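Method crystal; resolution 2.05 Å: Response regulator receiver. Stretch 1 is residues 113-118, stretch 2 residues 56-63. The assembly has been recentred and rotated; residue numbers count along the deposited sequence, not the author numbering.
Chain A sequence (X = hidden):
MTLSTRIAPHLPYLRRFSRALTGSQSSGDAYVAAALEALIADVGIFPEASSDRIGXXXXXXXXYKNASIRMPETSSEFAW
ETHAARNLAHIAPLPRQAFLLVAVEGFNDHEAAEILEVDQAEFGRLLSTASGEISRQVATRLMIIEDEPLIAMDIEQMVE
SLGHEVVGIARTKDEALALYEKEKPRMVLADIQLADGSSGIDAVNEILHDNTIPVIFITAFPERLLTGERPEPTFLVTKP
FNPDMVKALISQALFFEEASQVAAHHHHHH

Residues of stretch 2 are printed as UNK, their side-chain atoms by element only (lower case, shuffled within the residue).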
# COMPACT_ATOMS: atom_id res chain seq x y z
N ALA A 113 3.57 -8.65 16.24
CA ALA A 113 2.75 -9.04 17.40
C ALA A 113 2.95 -8.01 18.51
O ALA A 113 1.99 -7.61 19.15
CB ALA A 113 3.16 -10.42 17.90
N GLU A 114 4.20 -7.55 18.69
CA GLU A 114 4.50 -6.52 19.68
C GLU A 114 3.81 -5.20 19.26
O GLU A 114 3.21 -4.54 20.11
CB GLU A 114 6.02 -6.35 19.84
CG GLU A 114 6.38 -5.35 20.93
CD GLU A 114 7.84 -4.95 21.03
OE1 GLU A 114 8.67 -5.53 20.31
OE2 GLU A 114 8.14 -4.04 21.84
N ILE A 115 3.84 -4.86 17.93
CA ILE A 115 3.14 -3.68 17.40
C ILE A 115 1.64 -3.77 17.69
O ILE A 115 1.04 -2.78 18.13
CB ILE A 115 3.41 -3.47 15.88
CG1 ILE A 115 4.85 -2.95 15.66
CG2 ILE A 115 2.37 -2.55 15.23
CD1 ILE A 115 5.36 -3.14 14.34
N LEU A 116 1.04 -4.95 17.44
CA LEU A 116 -0.40 -5.15 17.64
C LEU A 116 -0.82 -5.46 19.09
O LEU A 116 -2.01 -5.44 19.38
CB LEU A 116 -1.00 -6.17 16.67
CG LEU A 116 -1.09 -5.75 15.20
CD1 LEU A 116 -1.47 -6.91 14.34
CD2 LEU A 116 -2.05 -4.56 14.99
N GLU A 117 0.16 -5.71 19.99
CA GLU A 117 -0.07 -5.97 21.43
C GLU A 117 -0.87 -7.26 21.63
O GLU A 117 -1.90 -7.26 22.31
CB GLU A 117 -0.75 -4.78 22.14
CG GLU A 117 0.02 -3.48 22.07
CD GLU A 117 -0.47 -2.37 22.98
OE1 GLU A 117 -1.66 -2.38 23.35
OE2 GLU A 117 0.34 -1.47 23.29
N VAL A 118 -0.41 -8.34 20.99
CA VAL A 118 -0.98 -9.68 21.03
C VAL A 118 0.17 -10.65 21.23
O VAL A 118 1.31 -10.31 20.92
CB VAL A 118 -1.83 -10.05 19.76
CG1 VAL A 118 -3.06 -9.15 19.61
CG2 VAL A 118 -0.99 -10.03 18.48
N UNK A 56 7.01 3.39 17.35
CA UNK A 56 6.25 4.35 16.55
C UNK A 56 4.98 3.69 15.99
O UNK A 56 3.92 4.28 16.09
c UNK A 56 6.47 5.99 14.49
c UNK A 56 7.42 6.41 13.39
c UNK A 56 7.12 4.95 15.42
c UNK A 56 6.02 7.24 15.25
N UNK A 57 5.11 2.48 15.40
CA UNK A 57 3.98 1.74 14.81
C UNK A 57 2.98 1.30 15.87
O UNK A 57 1.77 1.32 15.61
c UNK A 57 6.51 1.73 11.04
o UNK A 57 6.14 1.49 8.70
c UNK A 57 4.52 0.65 10.24
c UNK A 57 4.91 0.82 12.63
c UNK A 57 6.10 1.49 12.36
c UNK A 57 4.49 0.53 14.05
c UNK A 57 4.12 0.42 11.55
c UNK A 57 5.73 1.28 9.99
N UNK A 58 3.49 0.91 17.08
CA UNK A 58 2.69 0.53 18.26
C UNK A 58 1.83 1.71 18.72
O UNK A 58 0.63 1.56 18.93
c UNK A 58 3.70 -1.85 23.91
c UNK A 58 3.61 0.04 19.40
n UNK A 58 5.00 -2.14 23.89
c UNK A 58 3.74 -1.26 21.52
n UNK A 58 3.09 -1.44 22.81
n UNK A 58 3.02 -1.98 25.05
c UNK A 58 2.83 -0.55 20.57
N UNK A 59 2.44 2.91 18.83
CA UNK A 59 1.72 4.13 19.18
C UNK A 59 0.64 4.39 18.13
O UNK A 59 -0.51 4.63 18.50
c UNK A 59 2.70 5.31 19.25
c UNK A 59 2.13 6.70 19.51
c UNK A 59 1.42 6.77 20.85
c UNK A 59 3.25 7.72 19.49
N UNK A 60 1.01 4.31 16.82
CA UNK A 60 0.03 4.50 15.75
C UNK A 60 -1.14 3.52 15.91
O UNK A 60 -2.29 3.96 15.93
c UNK A 60 -0.31 4.50 13.22
c UNK A 60 -0.58 5.75 12.66
c UNK A 60 -2.21 4.77 11.20
c UNK A 60 0.68 4.36 14.36
c UNK A 60 -1.51 5.88 11.64
c UNK A 60 -1.97 3.53 11.75
c UNK A 60 -1.02 3.40 12.76
N UNK A 61 -0.86 2.21 16.00
CA UNK A 61 -1.90 1.17 16.15
C UNK A 61 -2.74 1.32 17.43
O UNK A 61 -3.94 1.07 17.38
c UNK A 61 -1.33 -0.23 16.00
s UNK A 61 -0.66 -0.60 14.35
N UNK A 62 -2.13 1.76 18.56
CA UNK A 62 -2.89 1.99 19.81
C UNK A 62 -3.83 3.19 19.66
O UNK A 62 -4.97 3.11 20.13
c UNK A 62 -1.21 0.98 21.46
c UNK A 62 -1.97 2.20 21.02
n UNK A 62 -0.20 1.20 22.29
o UNK A 62 -1.51 -0.16 21.07
N UNK A 63 -3.38 4.26 18.98
CA UNK A 63 -4.21 5.44 18.73
C UNK A 63 -5.33 5.17 17.69
O UNK A 63 -6.37 5.83 17.72
c UNK A 63 -2.52 7.35 19.39
c UNK A 63 -3.33 6.63 18.29
c UNK A 63 -3.41 8.23 20.28
c UNK A 63 -1.44 8.22 18.79
O HOH W 1 -1.29 -1.85 19.02

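Position 56 carries four side-chain carbons, forked at the second. It points away from stretch 1 and makes no contact with it. This is Leu56.

Position 57 has one carbon leading to a six-carbon ring that bears one oxygen. Its CB lies 3.8 Å from CD1 of Ile115, and the ring then leads away from stretch 1. A hydroxylated six-membered ring means Tyr57. Its OH is hydrogen-bonded elsewhere in the structure.

Position 58 has three carbons, a nitrogen, and then a carbon carrying two more nitrogens. The chain is extended, and its first nitrogen is 2.8 Å from OE2 of Glu117. A guanidinium at the end of three carbons identifies Arg58. Its CD also packs 3.6 Å from the backbone O of Glu114.

Position 59 again shows four carbons forked at the second, directed away and out of contact. This is Leu59.

Position 60 has one carbon and a six-carbon ring with no oxygen. It does not reach stretch 1. The bare ring makes it Phe60.

Position 61 has only one carbon and one sulfur. The side chain points toward stretch 1, and the sulfur lies 3.7 Å from CG2 of Ile115 and 4.2 Å from CD2 of Leu116. This is Cys61.

Position 62 has two carbons, the second carrying one oxygen and one nitrogen. The nitrogen is 2.9 Å from OE2 of Glu117. A short side chain ending in an amide is Asn62.

Position 63 has four carbons forked at the second, out of reach of stretch 1. This is Leu63.

The contact joins an apolar patch to a polar cluster. Ile115 packs against Tyr57 and Cys61, with Leu116 adding a looser contact to the sulfur. The backbones come close here: the CA atoms of Ile115 and Arg58 are 4.3 Å apart. Glu117 follows the end of its helix with positive phi, and its CB points toward stretch 2. Its OE2 accepts a hydrogen bond from Arg58 NE at 2.8 Å, within a salt bridge, and a weak one from Arg58 NH2 at 3.2 Å. Asn62 ND2 donates to the same oxygen at 2.9 Å. Arg58 and Asn62 are four residues apart on one helix, so one carboxylate oxygen can serve both. Glu114 OE2 is 4.2 Å from Arg58 NH1, near enough for attraction but beyond a salt bridge. A water donates to Asn62 OD1 and to Ile115 O, each 2.7 Å from the water oxygen, and so bridges the two stretches.

Stretch 2, residues 56-63: LYRLFCNL
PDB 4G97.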